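RNA-binding protein (Sulfolobus solfataricus, PDB 2NRQ) is of uncertain function: it belongs to an archaeal family that resembles RNA-binding proteins in structure but has a low likelihood of binding RNA itself. Local coordinates at residues A[8-13]-A[25-30]. Numbering follows the deposited sequence.
Sequences AIISVF and NTIESF
Ile27 of the helix and Val12 of the strand meet head-on through their methyl ends, with Ile27 CD1 3.9 Å from Val12 CG2. The two branches of Ile27 go to different strand residues. A chi1 of -63° sets CG1 opposite the carbonyl carbon, and an extended second torsion carries CD1 out to Val12. The other branch turns to Ile10, and Ile27 CG2 lies more loosely, 4.3 Å from Ile10 CD1. One beta-branched side chain thus spans two successive inward-facing positions of the strand. Ile10 and Val12, beta-branched and so well suited to an extended strand, present apolar methyls to the helix, whereas Ser11 between them points away, where a small polar residue suits a partly exposed face. The buried contact is purely apolar: two long isoleucines bridge the 9.4 Å between Ile10 CA and Ile27 CA, while the shorter Val12 is reached by the CG1-CD1 arm of Ile27. Ile121 of strand 121-126 touches all three side chains, and Ile35 adds to Ile27. Helix 20-30 lies against one face of the antiparallel sheet, over central strand 7-14, which is hydrogen-bonded between strands 52-60 and 121-126, while Thr26 and Phe30 pack on helix 103-109.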
ATOM      1  N   ALA A   8       3.789  -7.427  -5.688  1.00 38.27           N
ATOM      2  CA  ALA A   8       3.185  -6.381  -4.865  1.00 33.25           C
ATOM      3  C   ALA A   8       2.852  -5.147  -5.716  1.00 31.06           C
ATOM      4  O   ALA A   8       3.585  -4.787  -6.638  1.00 30.46           O
ATOM      5  CB  ALA A   8       4.123  -6.000  -3.733  1.00 31.74           C
ATOM      6  N   ILE A   9       1.744  -4.493  -5.398  1.00 29.19           N
ATOM      7  CA  ILE A   9       1.334  -3.320  -6.148  1.00 27.69           C
ATOM      8  C   ILE A   9       0.818  -2.198  -5.274  1.00 27.47           C
ATOM      9  O   ILE A   9       0.100  -2.428  -4.308  1.00 27.82           O
ATOM     10  CB  ILE A   9       0.230  -3.673  -7.157  1.00 27.37           C
ATOM     11  CG1 ILE A   9       0.821  -4.512  -8.288  1.00 28.28           C
ATOM     12  CG2 ILE A   9      -0.406  -2.410  -7.709  1.00 26.84           C
ATOM     13  CD1 ILE A   9      -0.198  -4.960  -9.302  1.00 28.33           C
ATOM     14  N   ILE A  10       1.207  -0.976  -5.618  1.00 26.07           N
ATOM     15  CA  ILE A  10       0.730   0.200  -4.910  1.00 25.61           C
ATOM     16  C   ILE A  10      -0.185   0.904  -5.908  1.00 24.75           C
ATOM     17  O   ILE A  10       0.155   1.016  -7.081  1.00 24.84           O
ATOM     18  CB  ILE A  10       1.878   1.143  -4.534  1.00 26.09           C
ATOM     19  CG1 ILE A  10       2.766   0.471  -3.491  1.00 23.96           C
ATOM     20  CG2 ILE A  10       1.319   2.469  -4.021  1.00 25.21           C
ATOM     21  CD1 ILE A  10       3.874   1.349  -2.996  1.00 24.34           C
ATOM     22  N   SER A  11      -1.350   1.353  -5.458  1.00 24.77           N
ATOM     23  CA  SER A  11      -2.288   2.026  -6.339  1.00 24.89           C
ATOM     24  C   SER A  11      -3.015   3.137  -5.621  1.00 26.80           C
ATOM     25  O   SER A  11      -3.590   2.929  -4.553  1.00 29.43           O
ATOM     26  CB  SER A  11      -3.309   1.024  -6.892  1.00 26.49           C
ATOM     27  OG  SER A  11      -4.275   1.657  -7.737  1.00 28.01           O
ATOM     28  N   VAL A  12      -2.999   4.324  -6.211  1.00 26.57           N
ATOM     29  CA  VAL A  12      -3.685   5.463  -5.620  1.00 25.24           C
ATOM     30  C   VAL A  12      -4.334   6.309  -6.696  1.00 26.48           C
ATOM     31  O   VAL A  12      -3.784   6.461  -7.779  1.00 26.08           O
ATOM     32  CB  VAL A  12      -2.733   6.398  -4.840  1.00 23.93           C
ATOM     33  CG1 VAL A  12      -3.258   6.597  -3.431  1.00 24.20           C
ATOM     34  CG2 VAL A  12      -1.324   5.863  -4.843  1.00 23.04           C
ATOM     35  N   PHE A  13      -5.509   6.848  -6.389  1.00 27.43           N
ATOM     36  CA  PHE A  13      -6.220   7.727  -7.294  1.00 28.82           C
ATOM     37  C   PHE A  13      -6.007   9.105  -6.696  1.00 29.50           C
ATOM     38  O   PHE A  13      -6.360   9.335  -5.554  1.00 31.23           O
ATOM     39  CB  PHE A  13      -7.718   7.426  -7.301  1.00 30.86           C
ATOM     40  CG  PHE A  13      -8.067   6.046  -7.769  1.00 35.21           C
ATOM     41  CD1 PHE A  13      -7.696   5.609  -9.040  1.00 35.35           C
ATOM     42  CD2 PHE A  13      -8.777   5.172  -6.937  1.00 37.93           C
ATOM     43  CE1 PHE A  13      -8.022   4.321  -9.480  1.00 35.18           C
ATOM     44  CE2 PHE A  13      -9.111   3.873  -7.368  1.00 36.65           C
ATOM     45  CZ  PHE A  13      -8.729   3.452  -8.644  1.00 34.84           C
ATOM     46  N   ASN A  25       6.155  12.150  -3.721  1.00 26.58           N
ATOM     47  CA  ASN A  25       7.385  12.227  -2.949  1.00 27.93           C
ATOM     48  C   ASN A  25       7.244  11.442  -1.672  1.00 28.87           C
ATOM     49  O   ASN A  25       8.132  10.653  -1.322  1.00 30.38           O
ATOM     50  CB  ASN A  25       7.741  13.665  -2.616  1.00 28.30           C
ATOM     51  CG  ASN A  25       7.927  14.517  -3.849  1.00 30.58           C
ATOM     52  OD1 ASN A  25       8.404  14.037  -4.883  1.00 31.26           O
ATOM     53  ND2 ASN A  25       7.565  15.798  -3.747  1.00 30.37           N
ATOM     54  N   THR A  26       6.124  11.645  -0.981  1.00 28.41           N
ATOM     55  CA  THR A  26       5.892  10.928   0.261  1.00 29.19           C
ATOM     56  C   THR A  26       6.006   9.431   0.015  1.00 29.06           C
ATOM     57  O   THR A  26       6.770   8.742   0.696  1.00 31.36           O
ATOM     58  CB  THR A  26       4.498  11.231   0.861  1.00 31.10           C
ATOM     59  OG1 THR A  26       4.424  12.609   1.233  1.00 32.44           O
ATOM     60  CG2 THR A  26       4.256  10.381   2.105  1.00 30.63           C
ATOM     61  N   ILE A  27       5.263   8.926  -0.965  1.00 27.42           N
ATOM     62  CA  ILE A  27       5.303   7.493  -1.249  1.00 27.04           C
ATOM     63  C   ILE A  27       6.668   6.984  -1.713  1.00 27.94           C
ATOM     64  O   ILE A  27       7.166   5.976  -1.213  1.00 26.69           O
ATOM     65  CB  ILE A  27       4.228   7.102  -2.280  1.00 26.45           C
ATOM     66  CG1 ILE A  27       2.836   7.393  -1.703  1.00 23.25           C
ATOM     67  CG2 ILE A  27       4.373   5.641  -2.650  1.00 25.22           C
ATOM     68  CD1 ILE A  27       1.687   6.915  -2.550  1.00 20.20           C
ATOM     69  N   GLU A  28       7.288   7.684  -2.655  1.00 30.17           N
ATOM     70  CA  GLU A  28       8.586   7.239  -3.147  1.00 31.84           C
ATOM     71  C   GLU A  28       9.656   7.312  -2.052  1.00 33.54           C
ATOM     72  O   GLU A  28      10.640   6.563  -2.071  1.00 34.85           O
ATOM     73  CB  GLU A  28       8.987   8.051  -4.381  1.00 27.60           C
ATOM     74  CG  GLU A  28       7.913   8.014  -5.436  1.00 26.45           C
ATOM     75  CD  GLU A  28       8.364   8.491  -6.796  1.00 25.51           C
ATOM     76  OE1 GLU A  28       9.013   9.552  -6.887  1.00 25.19           O
ATOM     77  OE2 GLU A  28       8.050   7.799  -7.783  1.00 22.96           O
ATOM     78  N   SER A  29       9.463   8.200  -1.089  1.00 33.21           N
ATOM     79  CA  SER A  29      10.414   8.303   0.004  1.00 34.55           C
ATOM     80  C   SER A  29      10.131   7.231   1.056  1.00 35.03           C
ATOM     81  O   SER A  29      11.000   6.436   1.425  1.00 35.94           O
ATOM     82  CB  SER A  29      10.318   9.669   0.655  1.00 35.09           C
ATOM     83  OG  SER A  29      11.016   9.643   1.878  1.00 40.16           O
ATOM     84  N   PHE A  30       8.895   7.211   1.533  1.00 35.12           N
ATOM     85  CA  PHE A  30       8.488   6.249   2.536  1.00 34.05           C
ATOM     86  C   PHE A  30       8.904   4.819   2.185  1.00 33.29           C
ATOM     87  O   PHE A  30       9.217   4.028   3.063  1.00 34.19           O
ATOM     88  CB  PHE A  30       6.973   6.307   2.712  1.00 35.02           C
ATOM     89  CG  PHE A  30       6.487   5.618   3.952  1.00 36.63           C
ATOM     90  CD1 PHE A  30       6.425   6.305   5.166  1.00 36.11           C
ATOM     91  CD2 PHE A  30       6.104   4.277   3.914  1.00 37.10           C
ATOM     92  CE1 PHE A  30       5.988   5.668   6.325  1.00 36.24           C
ATOM     93  CE2 PHE A  30       5.666   3.631   5.067  1.00 37.42           C
ATOM     94  CZ  PHE A  30       5.608   4.328   6.275  1.00 36.26           C
TER